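Local coordinates for SeviL (PDB 6LF2), which binds the glycans of GM1b and asialo-GM1 as an R-type lectin of beta-trefoil fold from a marine mussel, at residues Lys63-Asn68 with Thr82-Glu87; Pro90-Phe95 with Gln120-Lys125. One frame throughout, in Å; residues are numbered along the deposited sequence. Where two conformers were deposited one is given.

Contact 1 (Lys63-Asn68 with Thr82-Glu87)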
loop_
_atom_site.group_PDB
_atom_site.type_symbol
_atom_site.label_atom_id
_atom_site.label_comp_id
_atom_site.label_asym_id
_atom_site.label_seq_id
_atom_site.Cartn_x
_atom_site.Cartn_y
_atom_site.Cartn_z
ATOM N N LYS B 63 -16.741 -7.490 -12.063
ATOM C CA LYS B 63 -17.011 -8.664 -11.245
ATOM C C LYS B 63 -16.774 -8.337 -9.773
ATOM O O LYS B 63 -16.286 -7.262 -9.419
ATOM C CB LYS B 63 -16.142 -9.857 -11.666
ATOM C CG LYS B 63 -16.176 -10.206 -13.149
ATOM C CD LYS B 63 -15.349 -11.454 -13.403
ATOM C CE LYS B 63 -15.061 -11.680 -14.877
ATOM N NZ LYS B 63 -16.278 -12.036 -15.660
ATOM N N PHE B 64 -17.105 -9.298 -8.911
ATOM C CA PHE B 64 -17.085 -9.087 -7.470
ATOM C C PHE B 64 -16.342 -10.217 -6.779
ATOM O O PHE B 64 -16.529 -11.384 -7.115
ATOM C CB PHE B 64 -18.499 -8.990 -6.913
ATOM C CG PHE B 64 -19.340 -7.950 -7.589
ATOM C CD1 PHE B 64 -19.393 -6.655 -7.099
ATOM C CD2 PHE B 64 -20.089 -8.272 -8.715
ATOM C CE1 PHE B 64 -20.173 -5.690 -7.726
ATOM C CE2 PHE B 64 -20.866 -7.319 -9.343
ATOM C CZ PHE B 64 -20.907 -6.026 -8.852
ATOM N N LEU B 65 -15.508 -9.864 -5.801
ATOM C CA LEU B 65 -14.809 -10.877 -5.018
ATOM C C LEU B 65 -15.785 -11.686 -4.165
ATOM O O LEU B 65 -16.580 -11.129 -3.401
ATOM C CB LEU B 65 -13.764 -10.221 -4.122
ATOM C CG LEU B 65 -12.773 -11.190 -3.466
ATOM C CD1 LEU B 65 -11.876 -11.809 -4.488
ATOM C CD2 LEU B 65 -11.941 -10.480 -2.390
ATOM N N GLN B 66 -15.694 -13.001 -4.270
ATOM C CA GLN B 66 -16.679 -13.906 -3.705
ATOM C C GLN B 66 -15.980 -15.051 -2.993
ATOM O O GLN B 66 -14.921 -15.508 -3.421
ATOM C CB GLN B 66 -17.586 -14.471 -4.810
ATOM C CG GLN B 66 -18.670 -15.431 -4.339
ATOM C CD GLN B 66 -19.427 -16.040 -5.503
ATOM O OE1 GLN B 66 -18.840 -16.342 -6.550
ATOM N NE2 GLN B 66 -20.738 -16.212 -5.338
ATOM N N TYR B 67 -16.587 -15.530 -1.907
ATOM C CA TYR B 67 -16.206 -16.812 -1.328
ATOM C C TYR B 67 -17.427 -17.715 -1.330
ATOM O O TYR B 67 -18.476 -17.329 -0.810
ATOM C CB TYR B 67 -15.670 -16.649 0.092
ATOM C CG TYR B 67 -15.155 -17.946 0.665
ATOM C CD1 TYR B 67 -14.202 -18.679 -0.011
ATOM C CD2 TYR B 67 -15.621 -18.430 1.880
ATOM C CE1 TYR B 67 -13.717 -19.860 0.494
ATOM C CE2 TYR B 67 -15.142 -19.612 2.398
ATOM C CZ TYR B 67 -14.192 -20.320 1.701
ATOM O OH TYR B 67 -13.707 -21.497 2.213
ATOM N N ASN B 68 -17.298 -18.903 -1.921
ATOM C CA ASN B 68 -18.446 -19.786 -2.111
ATOM C C ASN B 68 -18.456 -20.962 -1.144
ATOM O O ASN B 68 -19.201 -21.924 -1.365
ATOM C CB ASN B 68 -18.498 -20.295 -3.556
ATOM C CG ASN B 68 -17.315 -21.167 -3.917
ATOM O OD1 ASN B 68 -16.563 -21.618 -3.055
ATOM N ND2 ASN B 68 -17.144 -21.414 -5.215
ATOM N N THR B 82 -20.798 -12.231 -1.927
ATOM C CA THR B 82 -19.842 -11.186 -2.266
ATOM C C THR B 82 -19.800 -10.089 -1.207
ATOM O O THR B 82 -19.121 -9.072 -1.400
ATOM C CB THR B 82 -20.165 -10.573 -3.637
ATOM O OG1 THR B 82 -21.419 -9.882 -3.593
ATOM C CG2 THR B 82 -20.184 -11.630 -4.724
ATOM N N LEU B 83 -20.495 -10.272 -0.088
ATOM C CA LEU B 83 -20.484 -9.295 0.992
ATOM C C LEU B 83 -19.359 -9.608 1.968
ATOM O O LEU B 83 -19.188 -10.758 2.381
ATOM C CB LEU B 83 -21.821 -9.266 1.738
ATOM C CG LEU B 83 -23.041 -8.883 0.910
ATOM C CD1 LEU B 83 -24.296 -8.996 1.762
ATOM C CD2 LEU B 83 -22.898 -7.481 0.383
ATOM N N TRP B 84 -18.604 -8.568 2.336
ATOM C CA TRP B 84 -17.493 -8.663 3.273
ATOM C C TRP B 84 -17.647 -7.549 4.287
ATOM O O TRP B 84 -18.047 -6.439 3.934
ATOM C CB TRP B 84 -16.134 -8.514 2.563
ATOM C CG TRP B 84 -15.920 -9.457 1.445
ATOM C CD1 TRP B 84 -16.378 -9.329 0.164
ATOM C CD2 TRP B 84 -15.205 -10.689 1.492
ATOM N NE1 TRP B 84 -15.992 -10.407 -0.582
ATOM C CE2 TRP B 84 -15.266 -11.258 0.205
ATOM C CE3 TRP B 84 -14.516 -11.374 2.502
ATOM C CZ2 TRP B 84 -14.666 -12.474 -0.102
ATOM C CZ3 TRP B 84 -13.915 -12.571 2.192
ATOM C CH2 TRP B 84 -13.994 -13.112 0.901
ATOM N N SER B 85 -17.330 -7.837 5.545
ATOM C CA SER B 85 -17.231 -6.789 6.543
ATOM C C SER B 85 -15.768 -6.544 6.882
ATOM O O SER B 85 -14.915 -7.423 6.715
ATOM C CB SER B 85 -18.016 -7.136 7.815
ATOM O OG SER B 85 -17.594 -8.374 8.351
ATOM N N LEU B 86 -15.490 -5.322 7.317
ATOM C CA LEU B 86 -14.153 -4.952 7.756
ATOM C C LEU B 86 -14.072 -5.118 9.270
ATOM O O LEU B 86 -14.832 -4.494 10.017
ATOM C CB LEU B 86 -13.816 -3.523 7.332
ATOM C CG LEU B 86 -13.213 -3.359 5.932
ATOM C CD1 LEU B 86 -14.147 -3.853 4.830
ATOM C CD2 LEU B 86 -12.850 -1.903 5.699
ATOM N N GLU B 87 -13.156 -5.969 9.715
ATOM C CA GLU B 87 -12.953 -6.235 11.136
ATOM C C GLU B 87 -11.606 -5.645 11.532
ATOM O O GLU B 87 -10.559 -6.159 11.128
ATOM C CB GLU B 87 -13.004 -7.729 11.423
ATOM C CG GLU B 87 -12.831 -8.086 12.897
ATOM C CD GLU B 87 -12.817 -9.591 13.138
ATOM O OE1 GLU B 87 -13.886 -10.239 13.003
ATOM O OE2 GLU B 87 -11.729 -10.130 13.448
HETATM O O HOH W 1 -17.267 -8.418 -3.270
#
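The indole of Trp84 points its N-H at the backbone carbonyl of Leu65, and the 3.0 Å bond from NE1 to Leu65 O is nearly straight, with an angle of 171° at the hydrogen. The acceptor lies in the plane of the indole, but the donor stands well above the plane of the carbonyl. The N-H of this buried residue is thereby satisfied by a backbone carbonyl. Leu65 O is shared: a water lies within hydrogen-bonding distance of both Leu65 O and Thr82 O, 2.7 Å from the latter, and Thr82 CA adds a C-H...O contact. The Leu65 side chain crosses the indole at about a right angle. Its CG, anti to the backbone N (chi1 -168°), comes 4.1 Å from Trp84 CZ2, and CD2 rests over one face of the ring, offset toward the rim. Farther along the strand, Tyr67 CB meets Trp84 CH2 at 4.0 Å; the phenol itself leads off to His103, whose ring it meets at a steep angle. On the other side of Leu65 in sequence, Phe64 CB touches the methyl CG2 of Thr82 at 3.8 Å, and that methyl also meets Gln66 CB. Thr82 CG2 therefore faces carbon, whereas Thr82 OG1 bonds to Gln79 O and the amide end of Gln66 to Thr81. Strands 63-67 and 84-87 run at 78° to each other, joined through a side chain and a loop rather than by strand pairing. Such a buried tryptophan, joining two strands of different sheets, is consistent with the beta-trefoil fold of R-type lectins.

Contact 2 (Pro90-Phe95 with Gln120-Lys125)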
loop_
_atom_site.group_PDB
_atom_site.type_symbol
_atom_site.label_atom_id
_atom_site.label_comp_id
_atom_site.label_asym_id
_atom_site.label_seq_id
_atom_site.Cartn_x
_atom_site.Cartn_y
_atom_site.Cartn_z
ATOM N N PRO B 90 -7.142 -4.954 16.373
ATOM C CA PRO B 90 -6.842 -4.035 17.486
ATOM C C PRO B 90 -5.363 -3.730 17.637
ATOM O O PRO B 90 -4.982 -2.579 17.893
ATOM C CB PRO B 90 -7.377 -4.786 18.716
ATOM C CG PRO B 90 -8.286 -5.823 18.197
ATOM C CD PRO B 90 -7.855 -6.166 16.806
ATOM N N GLU B 91 -4.515 -4.740 17.475
ATOM C CA GLU B 91 -3.088 -4.593 17.721
ATOM C C GLU B 91 -2.334 -3.948 16.565
ATOM O O GLU B 91 -1.166 -3.582 16.747
ATOM C CB GLU B 91 -2.477 -5.964 18.047
ATOM C CG GLU B 91 -2.441 -6.974 16.892
ATOM C CD GLU B 91 -3.683 -7.845 16.774
ATOM O OE1 GLU B 91 -4.759 -7.463 17.291
ATOM O OE2 GLU B 91 -3.586 -8.928 16.143
ATOM N N ASP B 92 -2.960 -3.777 15.399
ATOM C CA ASP B 92 -2.293 -3.227 14.209
ATOM C C ASP B 92 -3.183 -2.145 13.609
ATOM O O ASP B 92 -3.956 -2.414 12.683
ATOM C CB ASP B 92 -1.998 -4.318 13.178
ATOM C CG ASP B 92 -1.038 -5.367 13.694
ATOM O OD1 ASP B 92 -0.033 -5.005 14.352
ATOM O OD2 ASP B 92 -1.300 -6.556 13.439
ATOM N N LYS B 93 -3.042 -0.922 14.115
ATOM C CA LYS B 93 -3.834 0.188 13.611
ATOM C C LYS B 93 -3.641 0.335 12.106
ATOM O O LYS B 93 -2.523 0.237 11.590
ATOM C CB LYS B 93 -3.445 1.474 14.333
ATOM C CG LYS B 93 -3.898 1.506 15.783
ATOM C CD LYS B 93 -5.421 1.563 15.866
ATOM C CE LYS B 93 -5.927 1.636 17.307
ATOM N NZ LYS B 93 -5.966 0.300 17.968
ATOM N N GLY B 94 -4.751 0.540 11.401
ATOM C CA GLY B 94 -4.734 0.678 9.963
ATOM C C GLY B 94 -5.019 -0.595 9.203
ATOM O O GLY B 94 -5.268 -0.531 7.991
ATOM N N PHE B 95 -5.007 -1.745 9.874
ATOM C CA PHE B 95 -5.234 -3.023 9.217
ATOM C C PHE B 95 -6.604 -3.589 9.568
ATOM O O PHE B 95 -7.163 -3.313 10.634
ATOM C CB PHE B 95 -4.139 -4.027 9.586
ATOM C CG PHE B 95 -2.809 -3.700 8.961
ATOM C CD1 PHE B 95 -1.953 -2.803 9.569
ATOM C CD2 PHE B 95 -2.439 -4.258 7.746
ATOM C CE1 PHE B 95 -0.738 -2.486 8.994
ATOM C CE2 PHE B 95 -1.219 -3.936 7.164
ATOM C CZ PHE B 95 -0.373 -3.050 7.794
ATOM N N GLN B 120 -8.704 -17.189 12.987
ATOM C CA GLN B 120 -7.898 -15.984 12.812
ATOM C C GLN B 120 -6.420 -16.354 12.746
ATOM O O GLN B 120 -5.940 -17.164 13.546
ATOM C CB GLN B 120 -8.149 -14.988 13.944
ATOM C CG GLN B 120 -9.540 -14.381 13.935
ATOM C CD GLN B 120 -9.632 -13.149 14.806
ATOM O OE1 GLN B 120 -8.712 -12.843 15.569
ATOM N NE2 GLN B 120 -10.739 -12.428 14.697
ATOM N N THR B 121 -5.707 -15.766 11.777
ATOM C CA THR B 121 -4.284 -16.005 11.556
ATOM C C THR B 121 -3.601 -14.687 11.218
ATOM O O THR B 121 -4.248 -13.674 10.956
ATOM C CB THR B 121 -4.010 -16.982 10.403
ATOM O OG1 THR B 121 -4.140 -16.277 9.160
ATOM C CG2 THR B 121 -4.982 -18.163 10.422
ATOM N N GLU B 122 -2.270 -14.723 11.186
ATOM C CA GLU B 122 -1.488 -13.514 10.957
ATOM C C GLU B 122 -1.525 -13.046 9.499
ATOM O O GLU B 122 -1.321 -11.855 9.234
ATOM C CB GLU B 122 -0.049 -13.770 11.416
ATOM C CG GLU B 122 0.709 -12.561 11.907
ATOM C CD GLU B 122 0.010 -11.791 13.026
ATOM O OE1 GLU B 122 -0.729 -12.390 13.844
ATOM O OE2 GLU B 122 0.211 -10.565 13.075
ATOM N N SER B 123 -1.796 -13.937 8.544
ATOM C CA SER B 123 -1.832 -13.579 7.130
ATOM C C SER B 123 -3.217 -13.122 6.653
ATOM O O SER B 123 -3.438 -13.007 5.442
ATOM C CB SER B 123 -1.358 -14.763 6.295
ATOM O OG SER B 123 -1.955 -15.945 6.783
ATOM N N GLU B 124 -4.141 -12.846 7.569
ATOM C CA GLU B 124 -5.450 -12.304 7.241
ATOM C C GLU B 124 -5.532 -10.797 7.406
ATOM O O GLU B 124 -6.634 -10.235 7.315
ATOM C CB GLU B 124 -6.525 -12.954 8.122
ATOM C CG GLU B 124 -6.656 -14.442 7.889
ATOM C CD GLU B 124 -7.388 -15.146 9.004
ATOM O OE1 GLU B 124 -7.599 -14.531 10.072
ATOM O OE2 GLU B 124 -7.763 -16.324 8.797
ATOM N N LYS B 125 -4.408 -10.124 7.696
ATOM C CA LYS B 125 -4.421 -8.695 7.994
ATOM C C LYS B 125 -4.101 -7.918 6.724
ATOM O O LYS B 125 -3.047 -8.131 6.117
ATOM C CB LYS B 125 -3.421 -8.370 9.101
ATOM C CG LYS B 125 -3.711 -9.089 10.409
ATOM C CD LYS B 125 -2.634 -8.840 11.444
ATOM C CE LYS B 125 -2.980 -9.537 12.745
ATOM N NZ LYS B 125 -1.972 -9.242 13.818
#
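Lys125 NZ is gripped by three carboxylates, two of them reaching across from the loop of residues 90-95. Glu91 OE2 and Asp92 OD2 each accept a salt-bridged hydrogen bond of 2.8 Å from Lys125 NZ, and Glu122 OE2, from the lysine's own segment, accepts one of 2.7 Å. The carboxylates offer different sides: Asp92 OD2 is met nearly along its C-O axis, Glu91 OE2 on its anti side and Glu122 OE2 on its syn side. Lys125 is extended beyond CG, and both Glu91 and Asp92 cross it at about a right angle; its CD passes 3.3 Å from Asp92 OD2. Glu91 gets there by a bend at chi2 (-89°), which turns CD from the line of the chain. The ammonium probably offsets the repulsion between Asp92 OD2 and Glu122 OE2, 4.3 Å apart. In the beta-trefoil this network bridges two loops, the one between strands 84-88 and 96-100 and the one leading into the last strand, 126-130. Behind Asp92 a type II turn runs to Phe95, closed by the bond from Phe95 N to Asp92 O; Gly94, at phi 95°, occupies a backbone conformation that calls for glycine. Phe95 then brings CD2 to 4.1 Å from Lys125 C and packs also on Tyr13 of the second subunit. On the opposing loop, Thr121 N donates to Glu124 OE1, a carboxylate oxygen that Arg97 holds as well.

How the contacts relate
Followed from the N terminus, the chain first meets contact 1: strand 63-67 leads through strand 72-75 and back to residues 82-87, closing a loop of 13 intervening residues. Strand 84-88 then carries the chain straight out into the loop at 90-95, where contact 2 opens; it closes 24 residues later at 120-125, after strands 96-100, 106-110 and 113-117. The two loops are therefore in series, neither nested nor crossed. Contact 1 ties the sheet that holds strands 56-60, 63-67 and 72-75 to the first strand of the hairpin 84-88/96-100, and contact 2 ties that hairpin's turn to the approach to strand 126-130. Glu87 OE2 and Gln120 NE2, 2.8 Å apart, bring segments 82-87 and 120-125 together beside the contacts.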